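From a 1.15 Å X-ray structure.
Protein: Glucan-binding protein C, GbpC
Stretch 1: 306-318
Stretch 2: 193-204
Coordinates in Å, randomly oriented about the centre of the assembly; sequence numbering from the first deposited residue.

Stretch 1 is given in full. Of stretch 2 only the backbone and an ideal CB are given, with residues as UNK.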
# COMPACT_ATOMS: atom_id res chain seq x y z
N THR A 306 15.39 4.24 5.12
CA THR A 306 15.95 4.45 6.45
C THR A 306 15.36 5.75 6.96
O THR A 306 15.63 6.83 6.40
CB THR A 306 17.47 4.51 6.39
OG1 THR A 306 17.97 3.27 5.89
CG2 THR A 306 18.03 4.76 7.78
N TYR A 307 14.45 5.62 7.91
CA TYR A 307 13.73 6.76 8.44
C TYR A 307 14.56 7.39 9.55
O TYR A 307 14.88 6.74 10.56
CB TYR A 307 12.36 6.30 8.97
CG TYR A 307 11.58 7.46 9.57
CD1 TYR A 307 11.22 8.54 8.78
CD2 TYR A 307 11.25 7.50 10.93
CE1 TYR A 307 10.57 9.65 9.34
CE2 TYR A 307 10.60 8.56 11.48
CZ TYR A 307 10.25 9.62 10.70
OH TYR A 307 9.62 10.72 11.22
N LYS A 308 14.91 8.66 9.35
CA LYS A 308 15.83 9.36 10.25
C LYS A 308 15.09 10.35 11.15
O LYS A 308 15.72 11.15 11.84
CB LYS A 308 16.89 10.09 9.43
CG LYS A 308 17.78 9.06 8.70
CD LYS A 308 18.84 9.79 7.83
CE LYS A 308 19.67 8.78 7.07
NZ LYS A 308 20.76 9.36 6.23
N GLY A 309 13.77 10.31 11.15
CA GLY A 309 13.02 11.20 12.02
C GLY A 309 12.61 12.51 11.40
O GLY A 309 12.00 13.31 12.10
N GLU A 310 12.78 12.69 10.13
CA GLU A 310 12.51 13.95 9.46
C GLU A 310 11.29 13.82 8.55
O GLU A 310 10.92 12.72 8.13
CB GLU A 310 13.76 14.31 8.65
CG GLU A 310 14.97 14.53 9.59
CD GLU A 310 15.79 15.76 9.28
OE1 GLU A 310 15.52 16.56 8.35
OE2 GLU A 310 16.79 15.93 10.01
N PRO A 311 10.64 14.93 8.22
CA PRO A 311 9.37 14.83 7.44
C PRO A 311 9.58 14.23 6.05
O PRO A 311 10.67 14.33 5.43
CB PRO A 311 8.91 16.29 7.33
CG PRO A 311 9.55 16.95 8.55
CD PRO A 311 10.92 16.30 8.70
N PHE A 312 8.51 13.61 5.56
CA PHE A 312 8.46 13.09 4.21
C PHE A 312 7.06 13.34 3.68
O PHE A 312 6.15 13.61 4.44
CB PHE A 312 8.86 11.59 4.18
CG PHE A 312 8.02 10.73 5.04
CD1 PHE A 312 8.33 10.59 6.40
CD2 PHE A 312 6.92 10.05 4.52
CE1 PHE A 312 7.55 9.79 7.25
CE2 PHE A 312 6.16 9.24 5.37
CZ PHE A 312 6.47 9.12 6.73
N THR A 313 6.90 13.24 2.36
CA THR A 313 5.63 13.62 1.74
C THR A 313 5.19 12.56 0.75
O THR A 313 5.96 12.19 -0.14
CB THR A 313 5.79 14.96 1.01
OG1 THR A 313 6.22 15.94 1.96
CG2 THR A 313 4.49 15.41 0.36
N PHE A 314 3.95 12.10 0.85
CA PHE A 314 3.41 11.21 -0.18
C PHE A 314 2.43 11.97 -1.04
O PHE A 314 1.78 12.93 -0.58
CB PHE A 314 2.79 9.95 0.41
CG PHE A 314 1.51 10.13 1.22
CD1 PHE A 314 0.27 10.20 0.55
CD2 PHE A 314 1.54 10.16 2.59
CE1 PHE A 314 -0.90 10.32 1.27
CE2 PHE A 314 0.34 10.28 3.31
CZ PHE A 314 -0.89 10.34 2.66
N THR A 315 2.35 11.57 -2.31
CA THR A 315 1.40 12.19 -3.22
C THR A 315 0.71 11.14 -4.08
O THR A 315 1.26 10.06 -4.35
CB THR A 315 2.02 13.28 -4.15
OG1 THR A 315 2.86 12.66 -5.12
CG2 THR A 315 2.86 14.28 -3.37
N VAL A 316 -0.48 11.49 -4.54
CA VAL A 316 -1.21 10.67 -5.49
C VAL A 316 -1.95 11.60 -6.43
O VAL A 316 -2.60 12.57 -5.98
CB VAL A 316 -2.15 9.65 -4.80
CG1 VAL A 316 -3.12 10.32 -3.82
CG2 VAL A 316 -2.87 8.81 -5.82
N GLY A 317 -1.87 11.33 -7.73
CA GLY A 317 -2.56 12.17 -8.70
C GLY A 317 -2.54 11.50 -10.05
O GLY A 317 -1.96 10.43 -10.23
N GLY A 318 -3.19 12.15 -11.02
CA GLY A 318 -3.22 11.66 -12.39
C GLY A 318 -4.55 11.10 -12.85
O GLY A 318 -4.68 10.77 -14.03
N UNK A 193 -3.49 17.71 -10.93
CA UNK A 193 -3.63 17.97 -9.49
C UNK A 193 -3.27 16.71 -8.72
O UNK A 193 -3.27 15.61 -9.26
CB UNK A 193 -5.05 18.42 -9.14
N UNK A 194 -3.01 16.89 -7.43
CA UNK A 194 -2.64 15.73 -6.61
C UNK A 194 -3.11 15.97 -5.18
O UNK A 194 -3.24 17.12 -4.73
CB UNK A 194 -1.13 15.48 -6.65
N UNK A 195 -3.31 14.87 -4.45
CA UNK A 195 -3.37 14.92 -3.00
C UNK A 195 -1.92 14.76 -2.54
O UNK A 195 -1.22 13.81 -2.95
CB UNK A 195 -4.29 13.85 -2.42
N UNK A 196 -1.47 15.66 -1.67
CA UNK A 196 -0.10 15.65 -1.16
C UNK A 196 -0.17 15.80 0.35
O UNK A 196 -0.84 16.72 0.83
CB UNK A 196 0.75 16.76 -1.79
N UNK A 197 0.50 14.90 1.09
CA UNK A 197 0.46 14.94 2.56
C UNK A 197 1.90 14.83 3.06
O UNK A 197 2.59 13.85 2.76
CB UNK A 197 -0.41 13.82 3.13
N UNK A 198 2.32 15.81 3.87
CA UNK A 198 3.59 15.72 4.56
C UNK A 198 3.34 15.14 5.95
O UNK A 198 2.41 15.54 6.66
CB UNK A 198 4.27 17.09 4.64
N UNK A 199 4.20 14.20 6.33
CA UNK A 199 4.07 13.53 7.61
C UNK A 199 5.41 13.52 8.33
O UNK A 199 6.48 13.52 7.70
CB UNK A 199 3.55 12.10 7.42
N UNK A 200 5.31 13.42 9.66
CA UNK A 200 6.50 13.19 10.47
C UNK A 200 6.11 12.32 11.64
O UNK A 200 5.10 12.59 12.31
CB UNK A 200 7.12 14.50 10.95
N UNK A 201 6.89 11.26 11.90
CA UNK A 201 6.63 10.29 12.96
C UNK A 201 7.67 10.43 14.04
O UNK A 201 8.88 10.48 13.75
CB UNK A 201 6.62 8.86 12.41
N UNK A 202 7.22 10.47 15.30
CA UNK A 202 8.13 10.49 16.44
C UNK A 202 7.74 9.32 17.35
O UNK A 202 6.56 9.15 17.69
CB UNK A 202 8.07 11.83 17.18
N UNK A 203 8.73 8.51 17.72
CA UNK A 203 8.54 7.41 18.65
C UNK A 203 9.03 7.85 20.03
O UNK A 203 10.04 8.53 20.14
CB UNK A 203 9.28 6.15 18.18
N UNK A 204 8.36 7.37 21.09
CA UNK A 204 8.75 7.73 22.45
C UNK A 204 9.08 6.46 23.24
O UNK A 204 8.43 5.42 23.06
CB UNK A 204 7.64 8.53 23.14

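The two strands run antiparallel, with 312 to 316 paired against 195 to 199, so backbone hydrogen bonds fix the register before any side chain is chosen.

Position 193 lies near the end of the ladder. Its ideal CB points sideways and has no atom of stretch 1 close by, so almost any residue would suit. It is Asp-193, whose carboxylate leads away.

At 194 the CB lies on the face carrying Thr-313 and Thr-315, opposite Gly-317. A CB modelled on that glycine would come within 3.0 Å of the CB of 194, so the bare glycine leaves this side chain room. Thr-315 offers a hydroxyl and some methyl surface, and a long polar or flexible chain fits. Lys-194 lays its CD 4.0 Å from Thr-315 CB, and a water joins its NZ (2.9 Å from the water O) to Thr-315 OG1 (2.8 Å from the same O).

Position 195 turns to the other face, with its CB about 4.0 Å from Val-316 CG1; a beta-branched or other aliphatic residue is natural. Ile-195 packs its CB against that methyl, while its N and O exchange hydrogen bonds with Val-316 O and N, both 2.9 Å.

Position 196 returns to the threonine face, beside the CG2 methyls of Thr-313 and Thr-315. Ser, Thr, Ala or Val would suit. Ser-196 sets its OG 3.3 Å from Thr-313 CG2 and 3.7 Å from Thr-315 CG2; the hydroxyl finds its hydrogen bond elsewhere in the structure.

At 197 the Phe-314 ring, with chi1 in p, swings across the pair, leaving its CZ 3.5 Å from the ideal CB. A compact aliphatic group is favoured. Val-197 places its CB over the ring face, 3.8 Å from the Phe-314 ring centroid, a CH-pi contact.

Position 198 has Thr-313 OG1 3.5 Å from its ideal CB, so a short hydroxyl such as Ser or Thr could reach it. Thr-198 does: its OG1 hydrogen-bonds Thr-313 OG1 at 2.8 Å, and its CG2 meets Pro-311 CB at 3.9 Å.

At 199 the Phe-312 and Phe-314 rings call for a flexible apolar chain, Met or Leu. Met-199 puts its CG over one face of the Phe-312 ring, 3.3 Å from CE2, and its SD at the edge of the Phe-314 ring, 3.9 Å from CE2.

From 200 the CB points sideways, yet the carbonyl of Gly-309 waits beyond it, inviting a long donor: Gln, Lys or Arg. Gln-200, extended with chi1 and chi2 in t, donates from NE2 to Gly-309 O at 2.7 Å.

At 201 Tyr-307 OH donates to the backbone, 2.6 Å from O of 201, which any residue could accept; the phenol and Phe-312 ring favour an aliphatic side chain. Ile-201 brings its CD1 to the edge of that ring, 4.1 Å from Phe-312 CZ.

Position 202 points away and is little constrained; it is Ile-202. At 203 a long apolar chain could reach Tyr-307, and Phe-203 does, CE2 lying 4.5 Å from Tyr-307 CD2. Position 204, beyond reach, is Tyr-204.

Stretch 2 (193-204) DKISVTMQIIFY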
# COMPACT_ATOMS: atom_id res chain seq x y z
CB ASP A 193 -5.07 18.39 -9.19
CG ASP A 193 -5.44 19.70 -9.89
OD1 ASP A 193 -4.59 20.62 -9.99
OD2 ASP A 193 -6.58 19.82 -10.37
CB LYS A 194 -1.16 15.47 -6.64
CG LYS A 194 -0.32 16.54 -6.20
CD LYS A 194 1.15 16.28 -6.69
CE LYS A 194 2.05 17.39 -6.18
NZ LYS A 194 3.48 17.12 -6.45
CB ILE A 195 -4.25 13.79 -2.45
CG1 ILE A 195 -5.72 14.04 -2.80
CG2 ILE A 195 -4.10 13.65 -0.92
CD1 ILE A 195 -6.65 12.88 -2.47
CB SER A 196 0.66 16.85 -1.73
OG SER A 196 1.91 16.97 -1.07
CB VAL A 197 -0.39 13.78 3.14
CG1 VAL A 197 -0.34 13.78 4.68
CG2 VAL A 197 -1.83 13.88 2.69
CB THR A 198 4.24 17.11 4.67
OG1 THR A 198 4.52 17.60 3.36
CG2 THR A 198 5.54 17.07 5.48
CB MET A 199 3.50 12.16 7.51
CG MET A 199 3.77 11.26 6.51
SD MET A 199 2.48 9.86 6.53
CE MET A 199 2.85 9.11 8.11
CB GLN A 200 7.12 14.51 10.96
CG GLN A 200 8.41 14.27 11.69
CD GLN A 200 9.12 15.56 12.12
OE1 GLN A 200 8.53 16.64 12.13
NE2 GLN A 200 10.38 15.44 12.49
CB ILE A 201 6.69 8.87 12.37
CG1 ILE A 201 5.67 8.68 11.24
CG2 ILE A 201 6.45 7.84 13.51
CD1 ILE A 201 5.90 7.38 10.43
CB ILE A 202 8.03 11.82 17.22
CG1 ILE A 202 8.45 13.01 16.34
CG2 ILE A 202 8.92 11.76 18.45
CD1 ILE A 202 8.23 14.33 16.99
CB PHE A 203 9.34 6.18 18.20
CG PHE A 203 8.97 5.70 16.81
CD1 PHE A 203 7.77 5.00 16.60
CD2 PHE A 203 9.80 5.94 15.72
CE1 PHE A 203 7.44 4.51 15.35
CE2 PHE A 203 9.47 5.43 14.48
CZ PHE A 203 8.31 4.72 14.28
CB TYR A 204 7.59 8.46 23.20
CG TYR A 204 7.20 9.76 22.56
CD1 TYR A 204 6.39 9.81 21.44
CD2 TYR A 204 7.62 10.97 23.13
CE1 TYR A 204 6.04 11.01 20.86
CE2 TYR A 204 7.22 12.19 22.56
CZ TYR A 204 6.44 12.19 21.43
OH TYR A 204 6.02 13.37 20.85
O HOH W 1 -5.42 14.09 -11.45
O HOH W 2 4.56 14.43 -6.38
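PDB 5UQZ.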